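Local coordinates for catalase (Corynebacterium glutamicum atcc 13032, PDB 4B7H) that catalyses the haem-dependent breakdown of hydrogen peroxide to water and oxygen and is inhibited by nitric oxide, at the interface of chains A and B. Numbering follows the deposited sequence. Chains: chain A/B, Catalase.

Contact 1: the interface of chains A and B. Residues chain A 15, 23, 25, 58; chain B 378, 380.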
loop_
_atom_site.group_PDB
_atom_site.type_symbol
_atom_site.label_atom_id
_atom_site.label_comp_id
_atom_site.label_asym_id
_atom_site.label_seq_id
_atom_site.Cartn_x
_atom_site.Cartn_y
_atom_site.Cartn_z
ATOM N N ARG A 15 12.378 1.627 -22.669
ATOM C CA ARG A 15 13.672 0.994 -22.911
ATOM C C ARG A 15 13.937 0.805 -24.398
ATOM O O ARG A 15 12.998 0.672 -25.193
ATOM C CB ARG A 15 13.711 -0.393 -22.264
ATOM C CG ARG A 15 13.709 -0.418 -20.752
ATOM C CD ARG A 15 13.916 -1.841 -20.264
ATOM N NE ARG A 15 13.972 -1.921 -18.810
ATOM C CZ ARG A 15 13.008 -2.407 -18.038
ATOM N NH1 ARG A 15 11.886 -2.887 -18.565
ATOM N NH2 ARG A 15 13.180 -2.427 -16.722
ATOM N N THR A 23 18.253 -10.663 -18.009
ATOM C CA THR A 23 18.989 -10.352 -16.792
ATOM C C THR A 23 18.012 -10.292 -15.638
ATOM O O THR A 23 16.820 -10.011 -15.835
ATOM C CB THR A 23 19.721 -8.985 -16.853
ATOM O OG1 THR A 23 18.767 -7.913 -16.839
ATOM C CG2 THR A 23 20.592 -8.874 -18.099
ATOM N N HIS A 25 16.850 -8.290 -12.099
ATOM C CA HIS A 25 16.594 -6.864 -11.953
ATOM C C HIS A 25 17.784 -6.083 -11.401
ATOM O O HIS A 25 17.779 -4.856 -11.436
ATOM C CB HIS A 25 15.309 -6.639 -11.157
ATOM C CG HIS A 25 14.104 -7.227 -11.817
ATOM N ND1 HIS A 25 12.892 -7.374 -11.175
ATOM C CD2 HIS A 25 13.927 -7.703 -13.073
ATOM C CE1 HIS A 25 12.018 -7.907 -12.012
ATOM N NE2 HIS A 25 12.622 -8.115 -13.171
ATOM N N HIS A 58 7.452 -10.725 -8.665
ATOM C CA HIS A 58 7.037 -9.490 -9.319
ATOM C C HIS A 58 5.741 -9.702 -10.113
ATOM O O HIS A 58 4.851 -8.848 -10.103
ATOM C CB HIS A 58 8.126 -8.873 -10.205
ATOM C CG HIS A 58 7.731 -7.530 -10.723
ATOM N ND1 HIS A 58 6.905 -7.356 -11.816
ATOM C CD2 HIS A 58 8.158 -6.293 -10.378
ATOM C CE1 HIS A 58 6.809 -6.066 -12.088
ATOM N NE2 HIS A 58 7.551 -5.399 -11.221
ATOM N N THR B 378 14.166 -8.021 -19.007
ATOM C CA THR B 378 13.292 -8.834 -18.176
ATOM C C THR B 378 11.917 -8.971 -18.803
ATOM O O THR B 378 11.473 -8.092 -19.560
ATOM C CB THR B 378 13.139 -8.197 -16.769
ATOM O OG1 THR B 378 12.429 -9.088 -15.904
ATOM C CG2 THR B 378 12.394 -6.853 -16.838
ATOM N N SER B 380 9.391 -9.340 -16.630
ATOM C CA SER B 380 8.530 -8.723 -15.619
ATOM C C SER B 380 7.907 -7.454 -16.180
ATOM O O SER B 380 8.496 -6.775 -17.027
ATOM C CB SER B 380 9.309 -8.399 -14.342
ATOM O OG SER B 380 9.764 -9.583 -13.708
HETATM O O HOH W 1 14.333 -10.886 -15.278
HETATM O O HOH W 2 9.688 -4.018 -16.952
#
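A:His25 reaches B:Thr378 with the tip of its imidazole, the two side chains crossing at about a right angle. Its NE2 and the threonine hydroxyl OG1 share a hydrogen bond of 2.9 Å, whose direction is not settled, with OG1 lying in the plane of the ring at its edge. The bond is somewhat bent, 147° at the hydrogen. B:Thr378 presents this hydroxyl by turning OG1 anti to its backbone N (chi1 -172°). OG1 also accepts a hydrogen bond from the backbone N of B:Ser380 at 3.1 Å and meets a water 2.7 Å away that continues to the carbonyl O of A:Thr23, which would hold the hydroxyl in place. B:Ser380 also sits at the imidazole rim, its OG 3.3 Å from CE1 of A:His25 and in the ring plane. Its CB is shared with a second imidazole, lying 3.6 Å from ND1 of A:His58. Away from this pair of rings, A:Arg15 spans the boundary through water, NH1 pointing almost straight at a molecule 3.0 Å away, in the guanidinium plane, that also meets the carbonyl O of B:Ser380. Apart from A:His58, on helix 50-59, the patch joins loops: the N-terminal arm of chain A lies along the 378-380 segment of chain B.

Contact 2: the interface of chains A and B. Residues chain A 21, 30-33; chain B 407-410, 422.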
loop_
_atom_site.group_PDB
_atom_site.type_symbol
_atom_site.label_atom_id
_atom_site.label_comp_id
_atom_site.label_asym_id
_atom_site.label_seq_id
_atom_site.Cartn_x
_atom_site.Cartn_y
_atom_site.Cartn_z
ATOM N N ASN A 21 20.449 -12.425 -23.920
ATOM C CA ASN A 21 19.861 -13.142 -22.808
ATOM C C ASN A 21 19.218 -12.191 -21.823
ATOM O O ASN A 21 19.532 -11.000 -21.798
ATOM C CB ASN A 21 20.924 -13.976 -22.095
ATOM C CG ASN A 21 21.655 -14.914 -23.035
ATOM O OD1 ASN A 21 22.885 -14.928 -23.086
ATOM N ND2 ASN A 21 20.901 -15.703 -23.784
ATOM N N VAL A 30 20.552 -14.027 -16.341
ATOM C CA VAL A 30 19.631 -15.083 -15.932
ATOM C C VAL A 30 20.095 -16.415 -16.488
ATOM O O VAL A 30 20.295 -16.521 -17.689
ATOM C CB VAL A 30 18.207 -14.828 -16.471
ATOM C CG1 VAL A 30 17.324 -16.067 -16.307
ATOM C CG2 VAL A 30 17.574 -13.644 -15.779
ATOM N N PRO A 31 20.275 -17.431 -15.623
ATOM C CA PRO A 31 20.666 -18.739 -16.170
ATOM C C PRO A 31 19.537 -19.392 -16.991
ATOM O O PRO A 31 19.768 -19.808 -18.130
ATOM C CB PRO A 31 20.993 -19.566 -14.917
ATOM C CG PRO A 31 21.336 -18.523 -13.856
ATOM C CD PRO A 31 20.394 -17.383 -14.153
ATOM N N SER A 32 18.327 -19.465 -16.444
ATOM C CA SER A 32 17.226 -20.101 -17.171
ATOM C C SER A 32 15.875 -19.462 -16.904
ATOM O O SER A 32 15.563 -19.085 -15.765
ATOM C CB SER A 32 17.153 -21.597 -16.836
ATOM O OG SER A 32 16.175 -22.265 -17.627
ATOM N N GLU A 33 15.073 -19.373 -17.964
ATOM C CA GLU A 33 13.670 -18.984 -17.852
ATOM C C GLU A 33 12.771 -20.213 -17.839
ATOM O O GLU A 33 11.549 -20.079 -17.800
ATOM C CB GLU A 33 13.255 -18.098 -19.031
ATOM C CG GLU A 33 13.999 -16.779 -19.142
ATOM C CD GLU A 33 13.680 -15.797 -18.023
ATOM O OE1 GLU A 33 12.885 -16.126 -17.105
ATOM O OE2 GLU A 33 14.212 -14.666 -18.077
ATOM N N GLY B 407 17.210 -17.279 -20.829
ATOM C CA GLY B 407 18.403 -17.415 -20.005
ATOM C C GLY B 407 19.608 -17.879 -20.808
ATOM O O GLY B 407 19.458 -18.447 -21.900
ATOM N N TYR B 408 20.812 -17.661 -20.274
ATOM C CA TYR B 408 22.015 -18.071 -21.001
ATOM C C TYR B 408 22.175 -19.591 -21.165
ATOM O O TYR B 408 22.893 -20.039 -22.059
ATOM C CB TYR B 408 23.284 -17.412 -20.437
ATOM C CG TYR B 408 23.634 -17.759 -19.004
ATOM C CD1 TYR B 408 24.227 -18.978 -18.679
ATOM C CD2 TYR B 408 23.410 -16.850 -17.981
ATOM C CE1 TYR B 408 24.556 -19.291 -17.372
ATOM C CE2 TYR B 408 23.744 -17.145 -16.675
ATOM C CZ TYR B 408 24.316 -18.366 -16.372
ATOM O OH TYR B 408 24.639 -18.649 -15.059
ATOM N N LEU B 409 21.501 -20.376 -20.326
ATOM C CA LEU B 409 21.517 -21.830 -20.463
ATOM C C LEU B 409 20.485 -22.304 -21.487
ATOM O O LEU B 409 20.593 -23.421 -22.005
ATOM C CB LEU B 409 21.231 -22.492 -19.114
ATOM C CG LEU B 409 22.219 -22.176 -17.999
ATOM C CD1 LEU B 409 21.723 -22.747 -16.675
ATOM C CD2 LEU B 409 23.594 -22.720 -18.373
ATOM N N ASP B 410 19.474 -21.473 -21.751
ATOM C CA ASP B 410 18.367 -21.856 -22.626
ATOM C C ASP B 410 18.759 -21.634 -24.077
ATOM O O ASP B 410 19.754 -20.964 -24.349
ATOM C CB ASP B 410 17.126 -21.002 -22.330
ATOM C CG ASP B 410 16.685 -21.057 -20.877
ATOM O OD1 ASP B 410 16.787 -22.127 -20.224
ATOM O OD2 ASP B 410 16.202 -20.010 -20.388
ATOM N N TYR B 422 20.846 -28.997 -17.320
ATOM C CA TYR B 422 21.948 -28.046 -17.390
ATOM C C TYR B 422 23.080 -28.359 -16.418
ATOM O O TYR B 422 24.228 -27.986 -16.655
ATOM C CB TYR B 422 21.430 -26.649 -17.094
ATOM C CG TYR B 422 20.414 -26.120 -18.083
ATOM C CD1 TYR B 422 20.512 -26.385 -19.450
ATOM C CD2 TYR B 422 19.366 -25.322 -17.642
ATOM C CE1 TYR B 422 19.571 -25.868 -20.351
ATOM C CE2 TYR B 422 18.434 -24.801 -18.525
ATOM C CZ TYR B 422 18.539 -25.072 -19.875
ATOM O OH TYR B 422 17.609 -24.542 -20.743
#
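A:Ser32 and A:Glu33 close on the carboxylate of B:Asp410, the tightly bound part of this contact. The serine hydroxyl OG, anti to its backbone N (chi1 -174°), donates to OD1 at 2.7 Å, and the backbone N of A:Glu33 donates to OD2 at 2.7 Å in a nearly straight bond. Each oxygen is met on its syn lone pair, so the two chain A donors face the carboxylate side by side. Chain B holds it from behind: the phenol OH of B:Tyr422 takes the anti lone pair of OD1 at 2.6 Å, while the backbone N of B:Gly407 meets OD2 on its anti side, 31° out of plane. Two donors on each oxygen fix the group's rotation and would favour its charged form. Alongside, the backbone N atoms of B:Tyr408 and B:Leu409 bond to the carbonyls of A:Val30 and A:Pro31. The B:Tyr408 ring slides under A:Pro31, whose CA stands 3.5 Å above one face, offset toward the rim. B:Leu409 adds CD1 against the proline CB at 3.7 Å. The looser flank is A:Asn21, whose side chain crosses that of B:Tyr408 at about a right angle and touches it by van der Waals contact, CG lying 3.8 Å from the tyrosine CA. By pairing backbone with backbone and capping the run with a shared carboxylate, the site pins the N-terminal arm of one subunit onto its neighbour.

Contact 3: the interface of chains A and B. Residues chain A 381-384, 386; chain B 58, 61-62, 64, 320.
Backbone N of A:Gly383 donates to the carbonyl O of B:Glu62 at 3.0 Å, approaching well off the carbonyl direction (114° at the oxygen) and tilted from its plane, in a stretch where A:Glu382 and A:Gly383 both have positive phi. The B:Glu62 side chain, extended beyond CG, crosses A:Arg381 at about a right angle. A salt bridge joins them, NE to OE1 at 3.0 Å: the carboxylate oxygen lies in the guanidinium plane, yet NE meets it from above the carboxylate plane. A:Glu382 places OE2 over the centre of the guanidinium face, 3.3 Å above it, so one carboxylate covers a face and the other meets the edge. The same A:Glu382 chain spreads over the B:Phe320 ring. Its CB stands 3.7 Å above the ring centre, and the carboxylate plane is nearly parallel to the ring, 6° apart. With chi1 179°, the phenylalanine projects away from its backbone N on helix 319-324. A:Gln386 comes to the same ring with OE1, 3.3 Å from CD2. At the other end, the methyl CG1 of B:Val64 packs against OG of A:Ser384. Water links the polar rims; one molecule sits in the plane of the B:His58 ring, 2.7 Å from ND1, meets OE2 of B:Glu62 at 2.7 Å, and reaches across to the backbone N of A:Arg381 at 3.1 Å.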
loop_
_atom_site.group_PDB
_atom_site.type_symbol
_atom_site.label_atom_id
_atom_site.label_comp_id
_atom_site.label_asym_id
_atom_site.label_seq_id
_atom_site.Cartn_x
_atom_site.Cartn_y
_atom_site.Cartn_z
ATOM N N ARG A 381 7.803 16.698 -1.225
ATOM C CA ARG A 381 9.000 15.866 -1.171
ATOM C C ARG A 381 8.648 14.463 -0.709
ATOM O O ARG A 381 7.533 14.210 -0.227
ATOM C CB ARG A 381 10.023 16.477 -0.204
ATOM C CG ARG A 381 9.561 16.461 1.252
ATOM C CD ARG A 381 10.631 16.982 2.185
ATOM N NE ARG A 381 10.344 16.625 3.570
ATOM C CZ ARG A 381 11.235 16.697 4.553
ATOM N NH1 ARG A 381 12.461 17.135 4.306
ATOM N NH2 ARG A 381 10.901 16.338 5.782
ATOM N N GLU A 382 9.610 13.556 -0.857
ATOM C CA GLU A 382 9.531 12.206 -0.299
ATOM C C GLU A 382 8.296 11.455 -0.792
ATOM O O GLU A 382 7.873 11.645 -1.943
ATOM C CB GLU A 382 9.685 12.230 1.233
ATOM C CG GLU A 382 10.958 12.977 1.602
ATOM C CD GLU A 382 11.253 13.075 3.086
ATOM O OE1 GLU A 382 10.493 12.537 3.914
ATOM O OE2 GLU A 382 12.268 13.717 3.429
ATOM N N GLY A 383 7.734 10.597 0.054
ATOM C CA GLY A 383 6.682 9.689 -0.368
ATOM C C GLY A 383 7.226 8.448 -1.063
ATOM O O GLY A 383 8.357 8.423 -1.570
ATOM N N SER A 384 6.403 7.410 -1.094
ATOM C CA SER A 384 6.769 6.139 -1.717
ATOM C C SER A 384 7.229 6.316 -3.155
ATOM O O SER A 384 6.645 7.096 -3.910
ATOM C CB SER A 384 5.575 5.176 -1.717
ATOM O OG SER A 384 5.160 4.860 -0.402
ATOM N N GLN A 386 9.762 7.680 -4.767
ATOM C CA GLN A 386 10.160 8.994 -5.252
ATOM C C GLN A 386 11.244 8.826 -6.317
ATOM O O GLN A 386 12.385 8.480 -6.003
ATOM C CB GLN A 386 10.668 9.896 -4.121
ATOM C CG GLN A 386 11.057 11.266 -4.661
ATOM C CD GLN A 386 11.589 12.239 -3.630
ATOM O OE1 GLN A 386 11.949 11.872 -2.511
ATOM N NE2 GLN A 386 11.643 13.507 -4.013
ATOM N N HIS B 58 0.040 15.631 -0.077
ATOM C CA HIS B 58 1.281 14.956 -0.408
ATOM C C HIS B 58 2.199 14.899 0.821
ATOM O O HIS B 58 2.867 13.883 1.065
ATOM C CB HIS B 58 1.996 15.552 -1.627
ATOM C CG HIS B 58 3.178 14.742 -2.049
ATOM N ND1 HIS B 58 4.409 14.831 -1.436
ATOM C CD2 HIS B 58 3.336 13.883 -3.085
ATOM C CE1 HIS B 58 5.267 14.041 -2.063
ATOM N NE2 HIS B 58 4.639 13.452 -3.062
ATOM N N ARG B 61 1.624 12.004 2.966
ATOM C CA ARG B 61 2.111 10.732 2.426
ATOM C C ARG B 61 3.637 10.698 2.294
ATOM O O ARG B 61 4.193 9.849 1.595
ATOM C CB ARG B 61 1.431 10.430 1.085
ATOM C CG ARG B 61 -0.058 10.147 1.259
ATOM C CD ARG B 61 -0.854 10.129 -0.052
ATOM N NE ARG B 61 -2.232 9.739 0.246
ATOM C CZ ARG B 61 -3.129 10.535 0.819
ATOM N NH1 ARG B 61 -2.823 11.808 1.088
ATOM N NH2 ARG B 61 -4.338 10.062 1.115
ATOM N N GLU B 62 4.323 11.612 2.980
ATOM C CA GLU B 62 5.782 11.638 2.920
ATOM C C GLU B 62 6.446 10.409 3.510
ATOM O O GLU B 62 7.473 9.967 2.995
ATOM C CB GLU B 62 6.339 12.901 3.581
ATOM C CG GLU B 62 6.038 14.137 2.770
ATOM C CD GLU B 62 6.693 15.395 3.290
ATOM O OE1 GLU B 62 7.665 15.328 4.083
ATOM O OE2 GLU B 62 6.218 16.478 2.890
ATOM N N VAL B 64 7.207 6.532 4.826
ATOM C CA VAL B 64 7.127 5.181 4.305
ATOM C C VAL B 64 7.636 4.279 5.430
ATOM O O VAL B 64 8.304 4.762 6.351
ATOM C CB VAL B 64 8.016 5.040 3.044
ATOM C CG1 VAL B 64 7.460 5.903 1.910
ATOM C CG2 VAL B 64 9.455 5.442 3.346
ATOM N N PHE B 320 16.664 11.168 1.287
ATOM C CA PHE B 320 15.536 10.251 1.203
ATOM C C PHE B 320 15.561 9.453 -0.097
ATOM O O PHE B 320 15.408 8.220 -0.103
ATOM C CB PHE B 320 14.207 11.002 1.327
ATOM C CG PHE B 320 12.995 10.101 1.223
ATOM C CD1 PHE B 320 12.456 9.516 2.358
ATOM C CD2 PHE B 320 12.400 9.835 -0.007
ATOM C CE1 PHE B 320 11.338 8.679 2.270
ATOM C CE2 PHE B 320 11.289 8.995 -0.102
ATOM C CZ PHE B 320 10.759 8.420 1.043
HETATM O O HOH W 3 5.210 16.643 0.420
HETATM O O HOH W 4 3.803 7.560 0.194
HETATM O O HOH W 5 9.176 13.995 5.849
#

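The C-alpha centres of contacts 1 and 2 lie about 14 Å apart, those of contacts 1 and 3 about 25 Å, and those of contacts 2 and 3 about 38 Å, so contact 3 lies farther along the interface. His58 of helix 50-59 serves both contact 1, from chain A, and contact 3, from chain B, while the 378-386 stretch supplies the opposing side in each. The two-fold exchange of chains therefore makes them parts of one repeated surface. Contacts 1 and 2 share the N-terminal arm, residue 21 falling between 15 and 23. Such mutual embracing suits the tetramer typical of haem catalases.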